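Local coordinates for phospholethanolamine N-methyltransferase 2 (Haemonchus contortus, PDB 4KRI), which probably uses S-adenosylmethionine to methylate phosphomonomethylethanolamine in nematode phosphocholine biosynthesis, and here holds that substrate together with the spent cofactor S-adenosylhomocysteine, at residues G205-N210 with A240-G245; L211-R216 with K321-M326; D297-I302 with K307-I312. All blocks are in the same frame, centred on the assembly; numbering follows the deposited sequence.

All three contacts belong to the Rossmann-type methyltransferase part of the chain. Contacts 1 and 2 share helix 206-215: its start meets helix 235-244 and its end meets strand 320-329. Their centres lie about 10 Å apart, they touch through Phe244, Leu211 and Leu214, and their segments alternate along the chain. Contact 3 falls in sequence between the two halves of contact 2, with its centre about 14 Å from that of contact 2 and about 21 Å from that of contact 1. The hydrogen bond between Asp297 OD1 and Thr325 OG1 joins contacts 2 and 3. The series runs from the solvent-facing helix pair, through the helix-strand interface, to the loop that lines both the cofactor and substrate pockets.

Contact 1: residues G205-N210 with A240-G245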
loop_
_atom_site.group_PDB
_atom_site.type_symbol
_atom_site.label_atom_id
_atom_site.label_comp_id
_atom_site.label_asym_id
_atom_site.label_seq_id
_atom_site.Cartn_x
_atom_site.Cartn_y
_atom_site.Cartn_z
ATOM N N GLY A 205 -2.339 -18.257 -10.516
ATOM C CA GLY A 205 -3.633 -18.736 -10.962
ATOM C C GLY A 205 -4.601 -17.675 -11.453
ATOM O O GLY A 205 -5.667 -18.010 -11.970
ATOM N N GLY A 206 -4.240 -16.407 -11.287
ATOM C CA GLY A 206 -5.044 -15.309 -11.795
ATOM C C GLY A 206 -6.486 -15.307 -11.312
ATOM O O GLY A 206 -6.769 -15.692 -10.174
ATOM N N TRP A 207 -7.396 -14.883 -12.185
ATOM C CA TRP A 207 -8.794 -14.614 -11.797
ATOM C C TRP A 207 -9.485 -15.867 -11.247
ATOM O O TRP A 207 -10.102 -15.829 -10.191
ATOM C CB TRP A 207 -9.581 -14.071 -12.997
ATOM C CG TRP A 207 -11.099 -14.050 -12.802
ATOM C CD1 TRP A 207 -11.963 -15.114 -12.890
ATOM C CD2 TRP A 207 -11.907 -12.905 -12.527
ATOM N NE1 TRP A 207 -13.251 -14.697 -12.664
ATOM C CE2 TRP A 207 -13.248 -13.344 -12.442
ATOM C CE3 TRP A 207 -11.630 -11.553 -12.334
ATOM C CZ2 TRP A 207 -14.303 -12.475 -12.168
ATOM C CZ3 TRP A 207 -12.678 -10.691 -12.066
ATOM C CH2 TRP A 207 -13.999 -11.154 -11.988
ATOM N N ASN A 208 -9.387 -16.979 -11.965
ATOM C CA ASN A 208 -10.081 -18.185 -11.537
ATOM C C ASN A 208 -9.592 -18.677 -10.182
ATOM O O ASN A 208 -10.379 -19.164 -9.368
ATOM C CB ASN A 208 -9.927 -19.302 -12.568
ATOM C CG ASN A 208 -10.719 -19.044 -13.826
ATOM O OD1 ASN A 208 -11.722 -18.330 -13.800
ATOM N ND2 ASN A 208 -10.286 -19.640 -14.932
ATOM N N GLN A 209 -8.293 -18.569 -9.934
ATOM C CA GLN A 209 -7.769 -19.081 -8.673
ATOM C C GLN A 209 -8.159 -18.161 -7.535
ATOM O O GLN A 209 -8.524 -18.623 -6.455
ATOM C CB GLN A 209 -6.252 -19.248 -8.709
ATOM C CG GLN A 209 -5.678 -19.845 -7.428
ATOM C CD GLN A 209 -6.139 -21.282 -7.178
ATOM O OE1 GLN A 209 -6.126 -22.114 -8.082
ATOM N NE2 GLN A 209 -6.537 -21.578 -5.939
ATOM N N ASN A 210 -8.078 -16.860 -7.765
ATOM C CA ASN A 210 -8.470 -15.936 -6.713
ATOM C C ASN A 210 -9.938 -16.099 -6.332
ATOM O O ASN A 210 -10.304 -15.953 -5.163
ATOM C CB ASN A 210 -8.158 -14.491 -7.080
ATOM C CG ASN A 210 -8.115 -13.603 -5.866
ATOM O OD1 ASN A 210 -7.210 -13.729 -5.035
ATOM N ND2 ASN A 210 -9.106 -12.731 -5.729
ATOM N N ALA A 240 -13.314 -9.006 -5.663
ATOM C CA ALA A 240 -14.126 -9.108 -4.449
ATOM C C ALA A 240 -15.326 -8.168 -4.527
ATOM O O ALA A 240 -16.454 -8.530 -4.150
ATOM C CB ALA A 240 -13.273 -8.814 -3.209
ATOM N N ALA A 241 -15.097 -6.960 -5.039
ATOM C CA ALA A 241 -16.177 -6.003 -5.165
ATOM C C ALA A 241 -17.146 -6.435 -6.265
ATOM O O ALA A 241 -18.371 -6.408 -6.073
ATOM C CB ALA A 241 -15.635 -4.605 -5.453
ATOM N N SER A 242 -16.624 -6.830 -7.422
ATOM C CA SER A 242 -17.531 -7.076 -8.550
ATOM C C SER A 242 -18.318 -8.380 -8.409
ATOM O O SER A 242 -19.463 -8.468 -8.852
ATOM C CB SER A 242 -16.788 -7.043 -9.885
ATOM O OG SER A 242 -15.835 -8.083 -9.938
ATOM N N GLU A 243 -17.718 -9.377 -7.773
ATOM C CA GLU A 243 -18.339 -10.696 -7.649
ATOM C C GLU A 243 -19.219 -10.838 -6.417
ATOM O O GLU A 243 -20.242 -11.525 -6.456
ATOM C CB GLU A 243 -17.261 -11.782 -7.601
ATOM C CG GLU A 243 -16.582 -12.033 -8.930
ATOM C CD GLU A 243 -17.489 -12.753 -9.916
ATOM O OE1 GLU A 243 -18.170 -13.729 -9.514
ATOM O OE2 GLU A 243 -17.524 -12.337 -11.095
ATOM N N PHE A 244 -18.808 -10.214 -5.317
ATOM C CA PHE A 244 -19.539 -10.364 -4.063
ATOM C C PHE A 244 -20.164 -9.073 -3.553
ATOM O O PHE A 244 -20.911 -9.096 -2.576
ATOM C CB PHE A 244 -18.620 -10.962 -2.995
ATOM C CG PHE A 244 -18.089 -12.321 -3.354
ATOM C CD1 PHE A 244 -18.815 -13.463 -3.051
ATOM C CD2 PHE A 244 -16.865 -12.458 -4.002
ATOM C CE1 PHE A 244 -18.335 -14.716 -3.382
ATOM C CE2 PHE A 244 -16.380 -13.704 -4.336
ATOM C CZ PHE A 244 -17.112 -14.837 -4.020
ATOM N N GLY A 245 -19.866 -7.946 -4.193
ATOM C CA GLY A 245 -20.445 -6.685 -3.758
ATOM C C GLY A 245 -19.865 -6.185 -2.445
ATOM O O GLY A 245 -20.503 -5.403 -1.729
#
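On the surface of the Rossmann-type methyltransferase fold, Trp207 of helix 206-215 reaches across to Glu243 and Ser242 near the end of helix 235-244, the helix that follows the glycine-rich turn expected of a cofactor-binding site in this fold. Between residues 205-210 and 240-245 it is the indole that makes the approach. Its six-membered ring is carried outward by a chi1 of 167°, which turns the side chain away from the backbone N, and its far edge meets the acidic side chain. Glu243 OE2 lies in the plane of the indole at that edge, 3.4 Å from Trp207 CZ2. The carboxylate stands almost upright against the ring, the two planes being 87° apart. In Glu243, chi1 (-73°) places CG above the rim, 4.0 Å from Trp207 CZ2, and the bend at chi2 carries the carboxylate to the ring edge. Ser242 OG makes a looser approach to the same edge, 4.1 Å from Trp207 CH2, while its hydroxyl is hydrogen-bonded to Arg238 O. Gln239 of helix 235-244 also joins the helices, by hydrogen bonds to Trp207 O and Asn210 ND2. Because the C-H rim of an indole carries partial positive charge, an edge-on carboxylate oxygen is probably a mildly favourable electrostatic partner, although at this exposed site, where Glu243 also touches a crystal neighbour, the attraction is likely to be weak.

Contact 2: residues L211-R216 with K321-M326; sequences LAILKR and KVLITM
Lys321 NZ is held from the side of Arg216 and the residue after it: it donates to Phe217 O and to a water, and that water in turn donates to Arg216 O over 2.6 Å. The lysine chain leaves the strand extended and turns at chi3 (-88°), which brings the ammonium round to the carbonyls just past helix 206-215. Two carbonyl groups on that side would probably suit its positive charge. Next to this polar link, Leu323 spreads its two methyls over separate parts of the helix end. CD1 rests against the backbone, 3.7 Å from Arg216 C, and CD2 lies 3.6 Å from Ile213 CG2, the leucine and isoleucine side chains running at a slant to each other. This is the packing of a helix on the mixed, largely parallel sheet of the Rossmann-like methyltransferase fold: Ile213 is also in contact with the neighbouring strand 290-296, through Phe294 and Arg296. Two residues further along the strand, Ile213 and Thr325 meet tip to tip, CD1 of the isoleucine 3.7 Å from CG2 of the threonine. The torsion of Thr325 (chi1 72°) sets the methyl against the helix and leaves OG1 between the backbone N and carbonyl carbon, where it is hydrogen-bonded to Asp297 OD1 and more weakly to Arg296 NE. Its two branches thus divide the work, one packing and one polar. Arg216 contributes CB to the apolar patch, 4.0 Å from Leu323 CD1. Its chain bends at chi3, and the guanidinium forms salt bridges through NH2 with Glu368 and Glu370 and a cation-pi contact with Phe426.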
loop_
_atom_site.group_PDB
_atom_site.type_symbol
_atom_site.label_atom_id
_atom_site.label_comp_id
_atom_site.label_asym_id
_atom_site.label_seq_id
_atom_site.Cartn_x
_atom_site.Cartn_y
_atom_site.Cartn_z
ATOM N N LEU A 211 -10.783 -16.429 -7.301
ATOM C CA LEU A 211 -12.196 -16.621 -6.991
ATOM C C LEU A 211 -12.383 -17.847 -6.101
ATOM O O LEU A 211 -13.189 -17.837 -5.171
ATOM C CB LEU A 211 -13.026 -16.772 -8.268
ATOM C CG LEU A 211 -14.531 -16.921 -8.064
ATOM C CD1 LEU A 211 -15.107 -15.639 -7.464
ATOM C CD2 LEU A 211 -15.221 -17.252 -9.375
ATOM N N ALA A 212 -11.633 -18.903 -6.391
ATOM C CA ALA A 212 -11.705 -20.123 -5.594
ATOM C C ALA A 212 -11.263 -19.843 -4.156
ATOM O O ALA A 212 -11.861 -20.348 -3.211
ATOM C CB ALA A 212 -10.854 -21.219 -6.227
ATOM N N ILE A 213 -10.230 -19.016 -3.996
ATOM C CA ILE A 213 -9.754 -18.646 -2.662
ATOM C C ILE A 213 -10.782 -17.794 -1.912
ATOM O O ILE A 213 -11.048 -18.031 -0.731
ATOM C CB ILE A 213 -8.401 -17.918 -2.746
ATOM C CG1 ILE A 213 -7.376 -18.860 -3.374
ATOM C CG2 ILE A 213 -7.928 -17.451 -1.378
ATOM C CD1 ILE A 213 -5.999 -18.328 -3.382
ATOM N N LEU A 214 -11.377 -16.817 -2.591
ATOM C CA LEU A 214 -12.381 -15.962 -1.950
ATOM C C LEU A 214 -13.560 -16.760 -1.409
ATOM O O LEU A 214 -14.130 -16.421 -0.369
ATOM C CB LEU A 214 -12.905 -14.913 -2.928
ATOM C CG LEU A 214 -11.941 -13.760 -3.174
ATOM C CD1 LEU A 214 -12.519 -12.806 -4.230
ATOM C CD2 LEU A 214 -11.659 -13.017 -1.871
ATOM N N LYS A 215 -13.927 -17.819 -2.112
ATOM C CA LYS A 215 -15.040 -18.648 -1.677
ATOM C C LYS A 215 -14.765 -19.373 -0.360
ATOM O O LYS A 215 -15.691 -19.774 0.336
ATOM C CB LYS A 215 -15.418 -19.651 -2.774
ATOM C CG LYS A 215 -16.224 -18.997 -3.902
ATOM C CD LYS A 215 -16.487 -19.970 -5.052
ATOM C CE LYS A 215 -17.196 -19.267 -6.210
ATOM N NZ LYS A 215 -17.393 -20.172 -7.383
ATOM N N ARG A 216 -13.494 -19.530 -0.015
ATOM C CA ARG A 216 -13.147 -20.216 1.225
ATOM C C ARG A 216 -13.358 -19.357 2.473
ATOM O O ARG A 216 -13.169 -19.827 3.600
ATOM C CB ARG A 216 -11.732 -20.776 1.135
ATOM C CG ARG A 216 -11.613 -21.742 -0.033
ATOM C CD ARG A 216 -10.314 -22.464 -0.046
ATOM N NE ARG A 216 -10.101 -23.217 1.183
ATOM C CZ ARG A 216 -9.095 -24.069 1.349
ATOM N NH1 ARG A 216 -8.244 -24.270 0.357
ATOM N NH2 ARG A 216 -8.947 -24.716 2.493
ATOM N N LYS A 321 -13.369 -12.366 9.983
ATOM C CA LYS A 321 -12.539 -13.468 9.500
ATOM C C LYS A 321 -11.331 -12.984 8.718
ATOM O O LYS A 321 -11.432 -12.056 7.918
ATOM C CB LYS A 321 -13.371 -14.417 8.629
ATOM C CG LYS A 321 -12.558 -15.587 8.077
ATOM C CD LYS A 321 -13.445 -16.657 7.429
ATOM C CE LYS A 321 -13.916 -17.681 8.444
ATOM N NZ LYS A 321 -14.838 -18.694 7.853
ATOM N N VAL A 322 -10.188 -13.622 8.972
ATOM C CA VAL A 322 -8.963 -13.360 8.227
ATOM C C VAL A 322 -8.673 -14.569 7.350
ATOM O O VAL A 322 -8.906 -15.694 7.762
ATOM C CB VAL A 322 -7.779 -13.045 9.171
ATOM C CG1 VAL A 322 -7.579 -14.160 10.192
ATOM C CG2 VAL A 322 -6.486 -12.807 8.373
ATOM N N LEU A 323 -8.227 -14.326 6.118
ATOM C CA LEU A 323 -7.828 -15.390 5.207
ATOM C C LEU A 323 -6.590 -14.926 4.467
ATOM O O LEU A 323 -6.572 -13.842 3.890
ATOM C CB LEU A 323 -8.961 -15.726 4.236
ATOM C CG LEU A 323 -8.813 -17.007 3.415
ATOM C CD1 LEU A 323 -10.176 -17.568 3.043
ATOM C CD2 LEU A 323 -7.994 -16.745 2.167
ATOM N N ILE A 324 -5.541 -15.742 4.511
ATOM C CA ILE A 324 -4.261 -15.388 3.901
ATOM C C ILE A 324 -3.729 -16.587 3.112
ATOM O O ILE A 324 -3.824 -17.731 3.570
ATOM C CB ILE A 324 -3.220 -15.022 4.999
ATOM C CG1 ILE A 324 -3.721 -13.854 5.862
ATOM C CG2 ILE A 324 -1.856 -14.682 4.394
ATOM C CD1 ILE A 324 -2.853 -13.571 7.089
ATOM N N THR A 325 -3.191 -16.335 1.922
ATOM C CA THR A 325 -2.346 -17.322 1.255
ATOM C C THR A 325 -0.950 -16.734 1.166
ATOM O O THR A 325 -0.800 -15.529 1.075
ATOM C CB THR A 325 -2.854 -17.736 -0.153
ATOM O OG1 THR A 325 -2.656 -16.656 -1.078
ATOM C CG2 THR A 325 -4.335 -18.125 -0.111
ATOM N N MET A 326 0.079 -17.582 1.212
ATOM C CA MET A 326 1.439 -17.054 1.225
ATOM C C MET A 326 2.419 -18.093 0.717
ATOM O O MET A 326 2.151 -19.287 0.808
ATOM C CB MET A 326 1.822 -16.650 2.657
ATOM C CG MET A 326 1.884 -17.841 3.601
ATOM S SD MET A 326 1.840 -17.508 5.387
ATOM C CE MET A 326 0.260 -18.263 5.792
HETATM O O HOH W 1 -13.447 -19.933 6.215
#

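Contact 3: residues D297-I302 with K307-I312; sequences DCIQHI and KLFSRI. With SAH (S-adenosyl-L-homocysteine), chain D.
Leu308 pushes one methyl, CD2, into the notch between Ile299 and Ile302, and this single bump touches both isoleucines. It is 3.6 Å from Ile299 CG2, which it meets on a slant, and 4.0 Å from Ile302 CD1, where the two side chains run nearly at right angles. Ile299 has a second arm: CD1 abuts the rim of the Phe309 ring, 4.1 Å from CE1 and close to the ring plane. The branches of Ile299 part to serve neighbouring residues of the helix, since a chi1 of 75° stands CG1 between the backbone N and the carbonyl carbon. Phe309 is in turn packed on helix 352-362 and the ring of Phe427. In the Rossmann-like methyltransferase fold, helix 305-315 packs on one flank of the loop that follows strand 290-296, with the cofactor on another. A short 3-10 segment, 299-301, shapes the loop, and Gln300 folds back across it: NE2 bonds to Asp297 O at 2.8 Å, nearly straight at 170° but approaching from above the carbonyl plane. The other end of that amide, OE1, accepts from Tyr327 N, which should hold the amide's rotation beside the bound substrate. Ile302 CD1 lies between helix and cofactor, 3.6 Å from N6 of the S-adenosylhomocysteine adenine as well as against Leu308. His301 adds its CB at 3.5 Å from the cofactor atom C8, and its NE2 is hydrogen-bonded to Tyr185 OH, a residue of the substrate pocket.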
loop_
_atom_site.group_PDB
_atom_site.type_symbol
_atom_site.label_atom_id
_atom_site.label_comp_id
_atom_site.label_asym_id
_atom_site.label_seq_id
_atom_site.Cartn_x
_atom_site.Cartn_y
_atom_site.Cartn_z
ATOM N N ASP A 297 -0.829 -13.791 -1.128
ATOM C CA ASP A 297 0.552 -13.969 -1.553
ATOM C C ASP A 297 1.393 -12.711 -1.350
ATOM O O ASP A 297 2.210 -12.335 -2.194
ATOM C CB ASP A 297 0.580 -14.503 -2.993
ATOM C CG ASP A 297 -0.169 -15.818 -3.117
ATOM O OD1 ASP A 297 -0.121 -16.620 -2.152
ATOM O OD2 ASP A 297 -0.838 -16.045 -4.140
ATOM N N CYS A 298 1.197 -12.103 -0.182
ATOM C CA CYS A 298 1.900 -10.896 0.224
ATOM C C CYS A 298 2.836 -11.146 1.404
ATOM O O CYS A 298 3.964 -10.649 1.423
ATOM C CB CYS A 298 0.874 -9.818 0.615
ATOM S SG CYS A 298 1.480 -8.495 1.712
ATOM N N ILE A 299 2.385 -11.912 2.392
ATOM C CA ILE A 299 3.062 -11.821 3.686
ATOM C C ILE A 299 4.412 -12.517 3.775
ATOM O O ILE A 299 5.106 -12.351 4.765
ATOM C CB ILE A 299 2.157 -12.160 4.906
ATOM C CG1 ILE A 299 1.920 -13.660 5.029
ATOM C CG2 ILE A 299 0.840 -11.382 4.831
ATOM C CD1 ILE A 299 1.412 -14.070 6.425
ATOM N N GLN A 300 4.814 -13.246 2.737
ATOM C CA GLN A 300 6.197 -13.727 2.689
ATOM C C GLN A 300 7.188 -12.554 2.620
ATOM O O GLN A 300 8.381 -12.729 2.870
ATOM C CB GLN A 300 6.423 -14.716 1.532
ATOM C CG GLN A 300 6.383 -14.104 0.134
ATOM C CD GLN A 300 4.977 -13.940 -0.393
ATOM O OE1 GLN A 300 4.057 -14.651 0.026
ATOM N NE2 GLN A 300 4.798 -13.004 -1.313
ATOM N N HIS A 301 6.688 -11.365 2.283
ATOM C CA HIS A 301 7.498 -10.142 2.286
ATOM C C HIS A 301 7.703 -9.567 3.690
ATOM O O HIS A 301 8.591 -8.734 3.897
ATOM C CB HIS A 301 6.833 -9.047 1.424
ATOM C CG HIS A 301 6.889 -9.305 -0.047
ATOM N ND1 HIS A 301 8.068 -9.275 -0.763
ATOM C CD2 HIS A 301 5.905 -9.544 -0.952
ATOM C CE1 HIS A 301 7.813 -9.506 -2.040
ATOM N NE2 HIS A 301 6.512 -9.675 -2.181
ATOM N N ILE A 302 6.889 -10.009 4.648
ATOM C CA ILE A 302 6.805 -9.345 5.950
ATOM C C ILE A 302 7.471 -10.144 7.055
ATOM O O ILE A 302 7.074 -11.279 7.332
ATOM C CB ILE A 302 5.337 -9.073 6.314
ATOM C CG1 ILE A 302 4.737 -8.101 5.300
ATOM C CG2 ILE A 302 5.219 -8.498 7.722
ATOM C CD1 ILE A 302 3.230 -7.878 5.472
ATOM N N LYS A 307 3.510 -8.986 14.770
ATOM C CA LYS A 307 2.978 -7.631 14.736
ATOM C C LYS A 307 1.844 -7.549 13.725
ATOM O O LYS A 307 0.810 -6.963 14.009
ATOM C CB LYS A 307 4.073 -6.607 14.397
ATOM C CG LYS A 307 3.542 -5.175 14.280
ATOM C CD LYS A 307 4.601 -4.191 13.810
ATOM C CE LYS A 307 5.526 -3.773 14.939
ATOM N NZ LYS A 307 6.268 -2.514 14.609
ATOM N N LEU A 308 2.048 -8.140 12.552
ATOM C CA LEU A 308 1.030 -8.113 11.505
ATOM C C LEU A 308 -0.253 -8.758 11.981
ATOM O O LEU A 308 -1.339 -8.204 11.796
ATOM C CB LEU A 308 1.518 -8.842 10.256
ATOM C CG LEU A 308 0.491 -8.875 9.124
ATOM C CD1 LEU A 308 0.273 -7.494 8.536
ATOM C CD2 LEU A 308 0.961 -9.843 8.060
ATOM N N PHE A 309 -0.131 -9.932 12.595
ATOM C CA PHE A 309 -1.321 -10.638 13.071
ATOM C C PHE A 309 -2.059 -9.878 14.168
ATOM O O PHE A 309 -3.291 -9.894 14.201
ATOM C CB PHE A 309 -0.993 -12.078 13.516
ATOM C CG PHE A 309 -0.930 -13.078 12.377
ATOM C CD1 PHE A 309 -0.567 -12.687 11.095
ATOM C CD2 PHE A 309 -1.249 -14.410 12.595
ATOM C CE1 PHE A 309 -0.502 -13.610 10.050
ATOM C CE2 PHE A 309 -1.187 -15.340 11.559
ATOM C CZ PHE A 309 -0.823 -14.936 10.283
ATOM N N SER A 310 -1.330 -9.200 15.058
ATOM C CA SER A 310 -1.987 -8.398 16.099
ATOM C C SER A 310 -2.713 -7.197 15.493
ATOM O O SER A 310 -3.797 -6.819 15.948
ATOM C CB SER A 310 -0.989 -7.922 17.154
ATOM O OG SER A 310 -0.183 -6.880 16.635
ATOM N N ARG A 311 -2.120 -6.605 14.455
ATOM C CA ARG A 311 -2.766 -5.497 13.755
ATOM C C ARG A 311 -4.030 -5.938 13.009
ATOM O O ARG A 311 -5.046 -5.228 12.998
ATOM C CB ARG A 311 -1.794 -4.854 12.766
ATOM C CG ARG A 311 -0.601 -4.179 13.402
ATOM C CD ARG A 311 -0.363 -2.849 12.701
ATOM N NE ARG A 311 0.748 -2.081 13.257
ATOM C CZ ARG A 311 0.803 -1.640 14.509
ATOM N NH1 ARG A 311 -0.182 -1.910 15.358
ATOM N NH2 ARG A 311 1.852 -0.937 14.920
ATOM N N ILE A 312 -3.970 -7.108 12.391
ATOM C CA ILE A 312 -5.137 -7.690 11.739
ATOM C C ILE A 312 -6.236 -7.982 12.754
ATOM O O ILE A 312 -7.403 -7.650 12.536
ATOM C CB ILE A 312 -4.754 -8.986 10.984
ATOM C CG1 ILE A 312 -3.932 -8.653 9.744
ATOM C CG2 ILE A 312 -5.990 -9.808 10.635
ATOM C CD1 ILE A 312 -3.337 -9.872 9.066
HETATM N N SAH D . -2.645 -9.507 -3.699
HETATM C CA SAH D . -2.249 -9.126 -5.080
HETATM C CB SAH D . -0.730 -8.697 -5.104
HETATM C CG SAH D . 0.313 -9.776 -4.836
HETATM S SD SAH D . 2.012 -9.118 -4.846
HETATM C C SAH D . -2.603 -10.177 -6.057
HETATM O O SAH D . -3.227 -11.166 -5.699
HETATM O OXT SAH D . -2.473 -9.946 -7.248
HETATM C "C5'" SAH D . 2.455 -8.709 -3.148
HETATM C "C4'" SAH D . 2.219 -7.359 -2.765
HETATM O "O4'" SAH D . 2.411 -7.246 -1.330
HETATM C "C3'" SAH D . 3.230 -6.460 -3.366
HETATM O "O3'" SAH D . 2.564 -5.506 -4.164
HETATM C "C2'" SAH D . 3.902 -5.807 -2.242
HETATM O "O2'" SAH D . 4.212 -4.457 -2.498
HETATM C "C1'" SAH D . 2.909 -5.961 -1.136
HETATM N N9 SAH D . 3.514 -5.781 0.230
HETATM C C8 SAH D . 4.579 -6.438 0.743
HETATM N N7 SAH D . 4.747 -6.036 2.007
HETATM C C5 SAH D . 3.783 -5.142 2.308
HETATM C C6 SAH D . 3.482 -4.410 3.464
HETATM N N6 SAH D . 4.244 -4.521 4.606
HETATM N N1 SAH D . 2.418 -3.579 3.425
HETATM C C2 SAH D . 1.666 -3.454 2.326
HETATM N N3 SAH D . 1.926 -4.148 1.204
HETATM C C4 SAH D . 2.981 -4.983 1.164
#